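Local coordinates for putative exported protein (Bordetella pertussis Tohama I, PDB 2PFY) that binds pyroglutamic acid as an extracytoplasmic solute receptor, probably delivering it to a tripartite ATP-independent periplasmic (TRAP) transporter, at residues A1-D12 against A34-L45; V113-P121 against G233-A244. One frame throughout, in Å; residues are numbered along the deposited sequence.

Interaction 1: A1-D12 against A34-L45; sequences ATSWTMTAEQPD and ALEIKVQSNSTL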
loop_
_atom_site.group_PDB
_atom_site.type_symbol
_atom_site.label_atom_id
_atom_site.label_comp_id
_atom_site.label_asym_id
_atom_site.label_seq_id
_atom_site.Cartn_x
_atom_site.Cartn_y
_atom_site.Cartn_z
ATOM N N ALA A 1 7.104 32.150 5.342
ATOM C CA ALA A 1 7.494 30.789 4.868
ATOM C C ALA A 1 7.155 29.745 5.930
ATOM O O ALA A 1 7.118 30.057 7.141
ATOM C CB ALA A 1 8.966 30.740 4.504
ATOM N N THR A 2 6.858 28.535 5.475
ATOM C CA THR A 2 6.413 27.470 6.351
ATOM C C THR A 2 7.258 26.257 5.995
ATOM O O THR A 2 7.457 25.999 4.803
ATOM C CB THR A 2 4.934 27.161 6.121
ATOM O OG1 THR A 2 4.152 28.338 6.389
ATOM C CG2 THR A 2 4.442 26.059 7.037
ATOM N N SER A 3 7.779 25.563 7.022
ATOM C CA SER A 3 8.460 24.268 6.882
ATOM C C SER A 3 7.592 23.174 7.469
ATOM O O SER A 3 7.143 23.289 8.619
ATOM C CB SER A 3 9.785 24.240 7.650
ATOM O OG SER A 3 10.489 25.436 7.445
ATOM N N TRP A 4 7.423 22.092 6.711
ATOM C CA TRP A 4 6.673 20.901 7.110
ATOM C C TRP A 4 7.660 19.750 7.141
ATOM O O TRP A 4 8.531 19.663 6.259
ATOM C CB TRP A 4 5.878 20.459 5.908
ATOM C CG TRP A 4 4.481 20.577 5.765
ATOM C CD1 TRP A 4 3.692 19.821 4.887
ATOM C CD2 TRP A 4 3.640 21.481 6.354
ATOM N NE1 TRP A 4 2.412 20.190 4.972
ATOM C CE2 TRP A 4 2.350 21.229 5.857
ATOM C CE3 TRP A 4 3.817 22.480 7.281
ATOM C CZ2 TRP A 4 1.271 21.938 6.265
ATOM C CZ3 TRP A 4 2.778 23.143 7.657
ATOM C CH2 TRP A 4 1.512 22.887 7.165
ATOM N N THR A 5 7.439 18.790 8.030
ATOM C CA THR A 5 8.159 17.529 7.955
ATOM C C THR A 5 7.193 16.446 7.516
ATOM O O THR A 5 6.049 16.377 7.977
ATOM C CB THR A 5 8.781 17.138 9.327
ATOM O OG1 THR A 5 9.717 18.166 9.706
ATOM C CG2 THR A 5 9.546 15.774 9.219
HETATM N N MSE A 6 7.654 15.616 6.591
HETATM C CA MSE A 6 6.851 14.543 6.087
HETATM C C MSE A 6 7.502 13.197 6.424
HETATM O O MSE A 6 8.728 13.048 6.340
HETATM C CB MSE A 6 6.699 14.679 4.566
HETATM C CG MSE A 6 5.880 13.561 3.901
HETATM SE SE MSE A 6 5.518 14.026 2.010
HETATM C CE MSE A 6 4.540 15.604 2.080
ATOM N N THR A 7 6.671 12.220 6.759
ATOM C CA THR A 7 7.166 10.846 6.889
ATOM C C THR A 7 6.766 10.096 5.619
ATOM O O THR A 7 5.655 10.269 5.099
ATOM C CB THR A 7 6.636 10.140 8.176
ATOM O OG1 THR A 7 7.143 8.788 8.235
ATOM C CG2 THR A 7 5.074 10.087 8.183
ATOM N N ALA A 8 7.669 9.262 5.122
ATOM C CA ALA A 8 7.373 8.312 4.044
ATOM C C ALA A 8 7.802 6.936 4.508
ATOM O O ALA A 8 8.831 6.764 5.203
ATOM C CB ALA A 8 8.107 8.688 2.759
ATOM N N GLU A 9 7.005 5.950 4.127
ATOM C CA GLU A 9 7.120 4.580 4.633
ATOM C C GLU A 9 8.367 3.796 4.137
ATOM O O GLU A 9 9.041 3.085 4.890
ATOM C CB GLU A 9 5.875 3.866 4.142
ATOM C CG GLU A 9 5.227 3.009 5.106
ATOM C CD GLU A 9 4.055 2.309 4.498
ATOM O OE1 GLU A 9 2.977 2.342 5.092
ATOM O OE2 GLU A 9 4.224 1.698 3.432
ATOM N N GLN A 10 8.658 3.947 2.857
ATOM C CA GLN A 10 9.593 3.071 2.161
ATOM C C GLN A 10 10.932 3.767 1.914
ATOM O O GLN A 10 11.019 5.014 1.964
ATOM C CB GLN A 10 8.929 2.650 0.850
ATOM C CG GLN A 10 7.551 1.948 1.044
ATOM C CD GLN A 10 7.687 0.672 1.872
ATOM O OE1 GLN A 10 8.703 -0.031 1.767
ATOM N NE2 GLN A 10 6.689 0.380 2.708
ATOM N N PRO A 11 11.992 2.988 1.649
ATOM C CA PRO A 11 13.299 3.566 1.380
ATOM C C PRO A 11 13.342 4.374 0.078
ATOM O O PRO A 11 12.413 4.312 -0.706
ATOM C CB PRO A 11 14.210 2.321 1.263
ATOM C CG PRO A 11 13.316 1.251 0.849
ATOM C CD PRO A 11 12.051 1.507 1.624
ATOM N N ASP A 12 14.393 5.166 -0.094
ATOM C CA ASP A 12 14.586 6.009 -1.262
ATOM C C ASP A 12 14.653 5.176 -2.575
ATOM O O ASP A 12 14.347 5.702 -3.650
ATOM C CB ASP A 12 15.837 6.877 -1.029
ATOM C CG ASP A 12 15.593 7.998 -0.014
ATOM O OD1 ASP A 12 14.432 8.323 0.264
ATOM O OD2 ASP A 12 16.565 8.554 0.530
ATOM N N ALA A 34 7.381 29.320 -0.386
ATOM C CA ALA A 34 6.545 29.595 0.798
ATOM C C ALA A 34 6.215 28.339 1.618
ATOM O O ALA A 34 5.961 28.450 2.812
ATOM C CB ALA A 34 5.243 30.346 0.413
ATOM N N LEU A 35 6.181 27.157 0.980
ATOM C CA LEU A 35 6.043 25.921 1.746
ATOM C C LEU A 35 7.136 24.939 1.336
ATOM O O LEU A 35 7.257 24.566 0.145
ATOM C CB LEU A 35 4.648 25.300 1.589
ATOM C CG LEU A 35 4.386 23.945 2.303
ATOM C CD1 LEU A 35 4.564 24.056 3.843
ATOM C CD2 LEU A 35 2.994 23.390 1.974
ATOM N N GLU A 36 7.927 24.528 2.320
ATOM C CA GLU A 36 8.982 23.527 2.086
ATOM C C GLU A 36 8.664 22.269 2.893
ATOM O O GLU A 36 8.449 22.334 4.110
ATOM C CB GLU A 36 10.372 24.069 2.442
ATOM C CG GLU A 36 11.465 23.001 2.173
ATOM C CD GLU A 36 12.877 23.534 2.145
ATOM O OE1 GLU A 36 13.216 24.305 3.064
ATOM O OE2 GLU A 36 13.654 23.129 1.222
ATOM N N ILE A 37 8.598 21.135 2.204
ATOM C CA ILE A 37 8.309 19.883 2.866
ATOM C C ILE A 37 9.589 19.050 2.813
ATOM O O ILE A 37 10.118 18.810 1.749
ATOM C CB ILE A 37 7.157 19.140 2.194
ATOM C CG1 ILE A 37 5.884 20.040 2.183
ATOM C CG2 ILE A 37 6.957 17.767 2.895
ATOM C CD1 ILE A 37 4.703 19.508 1.345
ATOM N N LYS A 38 10.083 18.646 3.968
ATOM C CA LYS A 38 11.280 17.804 4.054
ATOM C C LYS A 38 10.837 16.372 4.365
ATOM O O LYS A 38 10.154 16.132 5.348
ATOM C CB LYS A 38 12.243 18.326 5.128
ATOM C CG LYS A 38 12.502 19.827 5.080
ATOM C CD LYS A 38 11.665 20.598 6.210
ATOM C CE LYS A 38 11.080 21.888 5.721
ATOM N NZ LYS A 38 12.081 23.029 5.596
ATOM N N VAL A 39 11.226 15.436 3.506
ATOM C CA VAL A 39 10.770 14.054 3.586
ATOM C C VAL A 39 11.824 13.222 4.329
ATOM O O VAL A 39 13.029 13.263 4.001
ATOM C CB VAL A 39 10.544 13.448 2.176
ATOM C CG1 VAL A 39 10.183 11.967 2.290
ATOM C CG2 VAL A 39 9.443 14.245 1.393
ATOM N N GLN A 40 11.372 12.507 5.343
ATOM C CA GLN A 40 12.189 11.509 6.022
ATOM C C GLN A 40 11.588 10.167 5.713
ATOM O O GLN A 40 10.495 9.832 6.175
ATOM C CB GLN A 40 12.243 11.768 7.537
ATOM C CG GLN A 40 12.834 13.167 7.790
ATOM C CD GLN A 40 13.245 13.395 9.206
ATOM O OE1 GLN A 40 13.886 12.539 9.792
ATOM N NE2 GLN A 40 12.895 14.563 9.772
ATOM N N SER A 41 12.317 9.384 4.928
ATOM C CA SER A 41 11.727 8.184 4.385
ATOM C C SER A 41 12.149 6.949 5.201
ATOM O O SER A 41 12.783 7.063 6.280
ATOM C CB SER A 41 12.160 8.042 2.936
ATOM O OG SER A 41 13.550 7.835 2.939
ATOM N N ASN A 42 11.828 5.778 4.651
ATOM C CA ASN A 42 12.137 4.483 5.257
ATOM C C ASN A 42 11.604 4.310 6.687
ATOM O O ASN A 42 12.209 3.574 7.502
ATOM C CB ASN A 42 13.640 4.224 5.217
ATOM C CG ASN A 42 13.969 2.727 5.356
ATOM O OD1 ASN A 42 13.271 1.865 4.808
ATOM N ND2 ASN A 42 15.024 2.425 6.104
ATOM N N SER A 43 10.469 4.959 6.988
ATOM C CA SER A 43 9.798 4.780 8.277
ATOM C C SER A 43 10.724 5.084 9.476
ATOM O O SER A 43 10.515 4.583 10.597
ATOM C CB SER A 43 9.220 3.351 8.397
ATOM O OG SER A 43 8.212 3.100 7.431
ATOM N N THR A 44 11.729 5.924 9.272
ATOM C CA THR A 44 12.642 6.238 10.381
ATOM C C THR A 44 12.016 7.179 11.412
ATOM O O THR A 44 12.471 7.223 12.551
ATOM C CB THR A 44 13.988 6.812 9.876
ATOM O OG1 THR A 44 13.729 7.963 9.069
ATOM C CG2 THR A 44 14.658 5.787 8.994
ATOM N N LEU A 45 11.006 7.947 11.002
ATOM C CA LEU A 45 10.350 8.896 11.883
ATOM C C LEU A 45 9.131 8.229 12.537
ATOM O O LEU A 45 8.988 8.211 13.746
ATOM C CB LEU A 45 9.916 10.125 11.051
ATOM C CG LEU A 45 9.574 11.461 11.643
ATOM C CD1 LEU A 45 10.537 11.759 12.801
ATOM C CD2 LEU A 45 9.676 12.530 10.518
HETATM O O HOH W 1 3.060 29.125 3.621
HETATM O O HOH W 2 9.679 8.179 8.313
#
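The indole of W4 overlaps L35, whose methyl CD1 lies over one face of the six-membered ring, 4.0 Å from its centroid, in a CH-pi contact. On the same side of the sheet CD1 of W4 lies 3.5 Å from CG1 of I37, the two side chains running side by side, and M6, a selenomethionine, crosses I37. M6 holds CG anti to its backbone N (chi1 179°) and then bends at chi3, which brings the methyl CE back onto CG2 of I37 at a tight 3.3 Å. Branched and flexible apolar residues suit this buried face, because they fill space around the flat indole. The opposite face carries S3, T5, E36 and K38, polar residues fit for solvent; K38 folds over the strand, laying CE against CB of S3, and its NZ makes a salt bridge with OE1 of E36 (3.1 Å).

Between the faces runs a regular parallel ladder, in which M6 N donates to K38 O (2.8 Å) and M6 O accepts from Q40 N. Past the strands, the type I' turn S41-T44 is tied back: S43 N bonds A8 O, and S43 OG reaches E9 O on a lone pair (2.7 Å). S41 OG donates to D12 OD1 (2.9 Å) from above the carboxylate plane, while R21 forms a salt bridge with that same oxygen.

The two strands and helix 15-30, the crossover, make the chain's first beta-alpha-beta unit, with F23 against M6 and V27 against L35. Strand 35-40 forms the sheet's edge, strand 62-66 flanks 2-7, and helix 223-257 also reaches L35.

Interaction 2: V113-P121 against G233-A244; sequences VLVYGSPWP and GAKAEIRGWQTA. With PCA (pyroglutamic acid), chain E.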
loop_
_atom_site.group_PDB
_atom_site.type_symbol
_atom_site.label_atom_id
_atom_site.label_comp_id
_atom_site.label_asym_id
_atom_site.label_seq_id
_atom_site.Cartn_x
_atom_site.Cartn_y
_atom_site.Cartn_z
ATOM N N VAL A 113 -6.526 15.592 6.107
ATOM C CA VAL A 113 -6.806 15.878 4.705
ATOM C C VAL A 113 -6.112 14.827 3.823
ATOM O O VAL A 113 -4.905 14.621 3.941
ATOM C CB VAL A 113 -6.270 17.305 4.298
ATOM C CG1 VAL A 113 -6.459 17.573 2.826
ATOM C CG2 VAL A 113 -6.931 18.388 5.141
ATOM N N LEU A 114 -6.889 14.186 2.955
ATOM C CA LEU A 114 -6.374 13.284 1.937
ATOM C C LEU A 114 -5.819 14.132 0.810
ATOM O O LEU A 114 -6.555 14.858 0.157
ATOM C CB LEU A 114 -7.490 12.328 1.467
ATOM C CG LEU A 114 -7.427 11.337 0.263
ATOM C CD1 LEU A 114 -6.039 10.952 -0.229
ATOM C CD2 LEU A 114 -8.272 10.094 0.591
ATOM N N VAL A 115 -4.504 14.087 0.626
ATOM C CA VAL A 115 -3.858 14.891 -0.392
ATOM C C VAL A 115 -3.817 14.109 -1.724
ATOM O O VAL A 115 -4.357 14.576 -2.745
ATOM C CB VAL A 115 -2.450 15.340 0.054
ATOM C CG1 VAL A 115 -1.738 16.096 -1.070
ATOM C CG2 VAL A 115 -2.534 16.180 1.373
ATOM N N TYR A 116 -3.192 12.930 -1.740
ATOM C CA TYR A 116 -3.220 12.121 -2.968
ATOM C C TYR A 116 -2.974 10.645 -2.648
ATOM O O TYR A 116 -2.516 10.332 -1.553
ATOM C CB TYR A 116 -2.228 12.658 -4.024
ATOM C CG TYR A 116 -0.760 12.287 -3.777
ATOM C CD1 TYR A 116 -0.238 11.035 -4.198
ATOM C CD2 TYR A 116 0.104 13.181 -3.133
ATOM C CE1 TYR A 116 1.129 10.693 -3.935
ATOM C CE2 TYR A 116 1.475 12.873 -2.906
ATOM C CZ TYR A 116 1.957 11.617 -3.316
ATOM O OH TYR A 116 3.265 11.302 -3.087
ATOM N N GLY A 117 -3.310 9.770 -3.612
ATOM C CA GLY A 117 -3.054 8.332 -3.563
ATOM C C GLY A 117 -2.142 7.871 -4.693
ATOM O O GLY A 117 -1.980 8.558 -5.711
ATOM N N SER A 118 -1.510 6.710 -4.510
ATOM C CA SER A 118 -0.805 6.043 -5.608
ATOM C C SER A 118 -0.788 4.582 -5.274
ATOM O O SER A 118 -0.806 4.216 -4.096
ATOM C CB SER A 118 0.628 6.560 -5.782
ATOM O OG SER A 118 0.622 7.869 -6.309
ATOM N N PRO A 119 -0.818 3.729 -6.317
ATOM C CA PRO A 119 -0.876 2.294 -6.057
ATOM C C PRO A 119 0.520 1.652 -5.974
ATOM O O PRO A 119 1.469 2.099 -6.620
ATOM C CB PRO A 119 -1.638 1.769 -7.296
ATOM C CG PRO A 119 -1.117 2.666 -8.425
ATOM C CD PRO A 119 -0.944 4.038 -7.765
ATOM N N TRP A 120 0.628 0.636 -5.145
ATOM C CA TRP A 120 1.674 -0.375 -5.273
ATOM C C TRP A 120 1.357 -1.221 -6.527
ATOM O O TRP A 120 0.243 -1.163 -7.061
ATOM C CB TRP A 120 1.629 -1.292 -4.039
ATOM C CG TRP A 120 2.193 -0.658 -2.824
ATOM C CD1 TRP A 120 1.515 0.038 -1.836
ATOM C CD2 TRP A 120 3.564 -0.673 -2.445
ATOM N NE1 TRP A 120 2.397 0.438 -0.862
ATOM C CE2 TRP A 120 3.663 0.010 -1.208
ATOM C CE3 TRP A 120 4.732 -1.206 -3.034
ATOM C CZ2 TRP A 120 4.881 0.167 -0.540
ATOM C CZ3 TRP A 120 5.954 -1.039 -2.371
ATOM C CH2 TRP A 120 6.011 -0.362 -1.133
ATOM N N PRO A 121 2.347 -1.998 -7.012
ATOM C CA PRO A 121 2.040 -2.988 -8.030
ATOM C C PRO A 121 1.246 -4.160 -7.419
ATOM O O PRO A 121 1.080 -4.234 -6.190
ATOM C CB PRO A 121 3.440 -3.428 -8.552
ATOM C CG PRO A 121 4.428 -2.352 -8.015
ATOM C CD PRO A 121 3.784 -1.963 -6.692
ATOM N N GLY A 233 -0.565 17.431 -5.480
ATOM C CA GLY A 233 -1.079 16.112 -5.137
ATOM C C GLY A 233 -1.738 15.434 -6.331
ATOM O O GLY A 233 -1.491 14.252 -6.617
ATOM N N ALA A 234 -2.578 16.185 -7.038
ATOM C CA ALA A 234 -3.237 15.671 -8.245
ATOM C C ALA A 234 -2.190 15.150 -9.256
ATOM O O ALA A 234 -2.367 14.079 -9.815
ATOM C CB ALA A 234 -4.149 16.799 -8.887
ATOM N N LYS A 235 -1.123 15.914 -9.490
ATOM C CA LYS A 235 -0.043 15.539 -10.398
ATOM C C LYS A 235 0.673 14.284 -9.889
ATOM O O LYS A 235 1.055 13.408 -10.676
ATOM C CB LYS A 235 0.968 16.688 -10.516
ATOM C CG LYS A 235 0.595 17.782 -11.578
ATOM C CD LYS A 235 1.815 18.694 -11.907
ATOM C CE LYS A 235 2.684 18.201 -13.121
ATOM N NZ LYS A 235 3.970 17.414 -12.821
ATOM N N ALA A 236 0.856 14.208 -8.571
ATOM C CA ALA A 236 1.459 13.015 -7.945
ATOM C C ALA A 236 0.610 11.751 -8.113
ATOM O O ALA A 236 1.148 10.660 -8.333
ATOM C CB ALA A 236 1.780 13.276 -6.457
ATOM N N GLU A 237 -0.704 11.894 -8.018
ATOM C CA GLU A 237 -1.599 10.765 -8.136
ATOM C C GLU A 237 -1.510 10.205 -9.572
ATOM O O GLU A 237 -1.400 8.982 -9.775
ATOM C CB GLU A 237 -3.032 11.166 -7.728
ATOM C CG GLU A 237 -4.088 10.038 -7.811
ATOM C CD GLU A 237 -5.217 10.198 -6.814
ATOM O OE1 GLU A 237 -4.991 10.744 -5.701
ATOM O OE2 GLU A 237 -6.354 9.779 -7.144
ATOM N N ILE A 238 -1.527 11.105 -10.551
ATOM C CA ILE A 238 -1.389 10.711 -11.963
ATOM C C ILE A 238 -0.019 10.037 -12.193
ATOM O O ILE A 238 0.050 8.957 -12.792
ATOM C CB ILE A 238 -1.620 11.921 -12.922
ATOM C CG1 ILE A 238 -3.064 12.442 -12.782
ATOM C CG2 ILE A 238 -1.259 11.539 -14.398
ATOM C CD1 ILE A 238 -3.263 13.900 -13.254
ATOM N N ARG A 239 1.048 10.672 -11.715
ATOM C CA ARG A 239 2.417 10.161 -11.863
ATOM C C ARG A 239 2.505 8.777 -11.215
ATOM O O ARG A 239 3.146 7.857 -11.761
ATOM C CB ARG A 239 3.407 11.151 -11.213
ATOM C CG ARG A 239 4.880 10.832 -11.351
ATOM C CD ARG A 239 5.759 11.781 -10.445
ATOM N NE ARG A 239 5.276 13.094 -10.617
ATOM C CZ ARG A 239 4.915 13.969 -9.692
ATOM N NH1 ARG A 239 5.069 13.813 -8.368
ATOM N NH2 ARG A 239 4.438 15.073 -10.174
ATOM N N GLY A 240 1.867 8.640 -10.050
ATOM C CA GLY A 240 1.942 7.395 -9.269
ATOM C C GLY A 240 1.323 6.228 -10.020
ATOM O O GLY A 240 1.924 5.156 -10.123
ATOM N N TRP A 241 0.100 6.434 -10.509
ATOM C CA TRP A 241 -0.560 5.454 -11.355
ATOM C C TRP A 241 0.220 5.113 -12.636
ATOM O O TRP A 241 0.313 3.939 -12.992
ATOM C CB TRP A 241 -2.015 5.882 -11.686
ATOM C CG TRP A 241 -2.913 5.597 -10.526
ATOM C CD1 TRP A 241 -3.123 6.399 -9.406
ATOM C CD2 TRP A 241 -3.655 4.408 -10.309
ATOM N NE1 TRP A 241 -3.964 5.764 -8.538
ATOM C CE2 TRP A 241 -4.301 4.538 -9.058
ATOM C CE3 TRP A 241 -3.838 3.221 -11.053
ATOM C CZ2 TRP A 241 -5.149 3.540 -8.546
ATOM C CZ3 TRP A 241 -4.678 2.225 -10.532
ATOM C CH2 TRP A 241 -5.313 2.389 -9.297
ATOM N N GLN A 242 0.737 6.118 -13.344
ATOM C CA GLN A 242 1.543 5.851 -14.567
ATOM C C GLN A 242 2.824 5.019 -14.246
ATOM O O GLN A 242 3.226 4.107 -14.987
ATOM C CB GLN A 242 1.989 7.164 -15.218
ATOM C CG GLN A 242 0.875 8.058 -15.769
ATOM C CD GLN A 242 1.389 9.455 -16.223
ATOM O OE1 GLN A 242 2.542 9.849 -15.943
ATOM N NE2 GLN A 242 0.534 10.188 -16.937
ATOM N N THR A 243 3.481 5.365 -13.156
ATOM C CA THR A 243 4.733 4.683 -12.789
ATOM C C THR A 243 4.491 3.215 -12.438
ATOM O O THR A 243 5.223 2.340 -12.905
ATOM C CB THR A 243 5.425 5.425 -11.612
ATOM O OG1 THR A 243 5.735 6.746 -12.059
ATOM C CG2 THR A 243 6.730 4.730 -11.211
ATOM N N ALA A 244 3.467 2.955 -11.624
ATOM C CA ALA A 244 3.120 1.582 -11.238
ATOM C C ALA A 244 2.854 0.736 -12.475
ATOM O O ALA A 244 3.447 -0.361 -12.638
ATOM C CB ALA A 244 1.916 1.564 -10.289
HETATM N N PCA E . 4.771 -3.446 -0.385
HETATM C CA PCA E . 4.276 -3.061 0.957
HETATM C CB PCA E . 2.767 -3.094 0.968
HETATM C CG PCA E . 2.350 -3.587 -0.385
HETATM C CD PCA E . 3.617 -3.749 -1.157
HETATM O OE PCA E . 3.665 -4.058 -2.343
HETATM C C PCA E . 4.826 -4.003 2.010
HETATM O O PCA E . 4.773 -3.778 3.225
HETATM O OXT PCA E . 5.349 -5.037 1.636
#
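Y116 leaves the strand toward the helix, and its CB lies 3.1 Å from G233 O. The ring follows: CG has G233 O and CB of A236 on the same side, CD1 also nears E237 N, CD2 is equally near A236 CB and G233 CA, and CE1, CE2 and CZ lie against the A236 methyl, CZ at 3.6 Å. A236 CB stands over the ring centre, 3.4 Å from the centroid and 6° off the normal, a CH-pi contact; even OH is within 4.2 Å of it. CG takes the crowded position between backbone N and carbonyl carbon (chi1 78°), which lays the ring flat along the helix. Glycine suits the helix here: G233 lets the strand come close, its CA beside V115 CG1, and G240 lets S118 OG settle 3.3 Å from its CA. That hydroxyl donates to G117 O.

One direct hydrogen bond joins the segments: OE1 of E237 accepts G117 N (2.9 Å, 166° at the hydrogen) from above the carboxylate plane, while R100 and W96 hold OE2. Farther along, compact, apolar P119 sets CD and CG over the indole face of W241, CD 3.5 Å from the five-membered ring centroid, and CG meets CB of A244. W120 turns away and lays one indole face against pyroglutamic acid, whose CD is 3.3 Å above the ring plane.

Strand 112-119, an edge of the five-stranded sheet, pairs with 208-214, with a classic beta bulge at V115 and Y116 opposite V211. The 233-244 part of helix 223-257 runs almost parallel to it, and helix 15-30 adds F23 against Y116.

Interactions 1 and 2 lie at opposite edges of the same five-stranded sheet, their centres about 17 Å apart. Interaction 1 is strand on strand and partly buried, with backbone hydrogen bonds carrying the pairing and polar side chains on one face; interaction 2 is strand on helix and almost wholly buried, relying on aromatic, proline and glycine packing plus one carboxylate bond. Helix 15-30 touches both, and helix 223-257, which supplies half of interaction 2, also reaches L35 of interaction 1. The two meet beside the pyroglutamic acid pocket: Q10, just past the strand of interaction 1, sets its CG 3.5 Å from CH2 of the pocket residue W120.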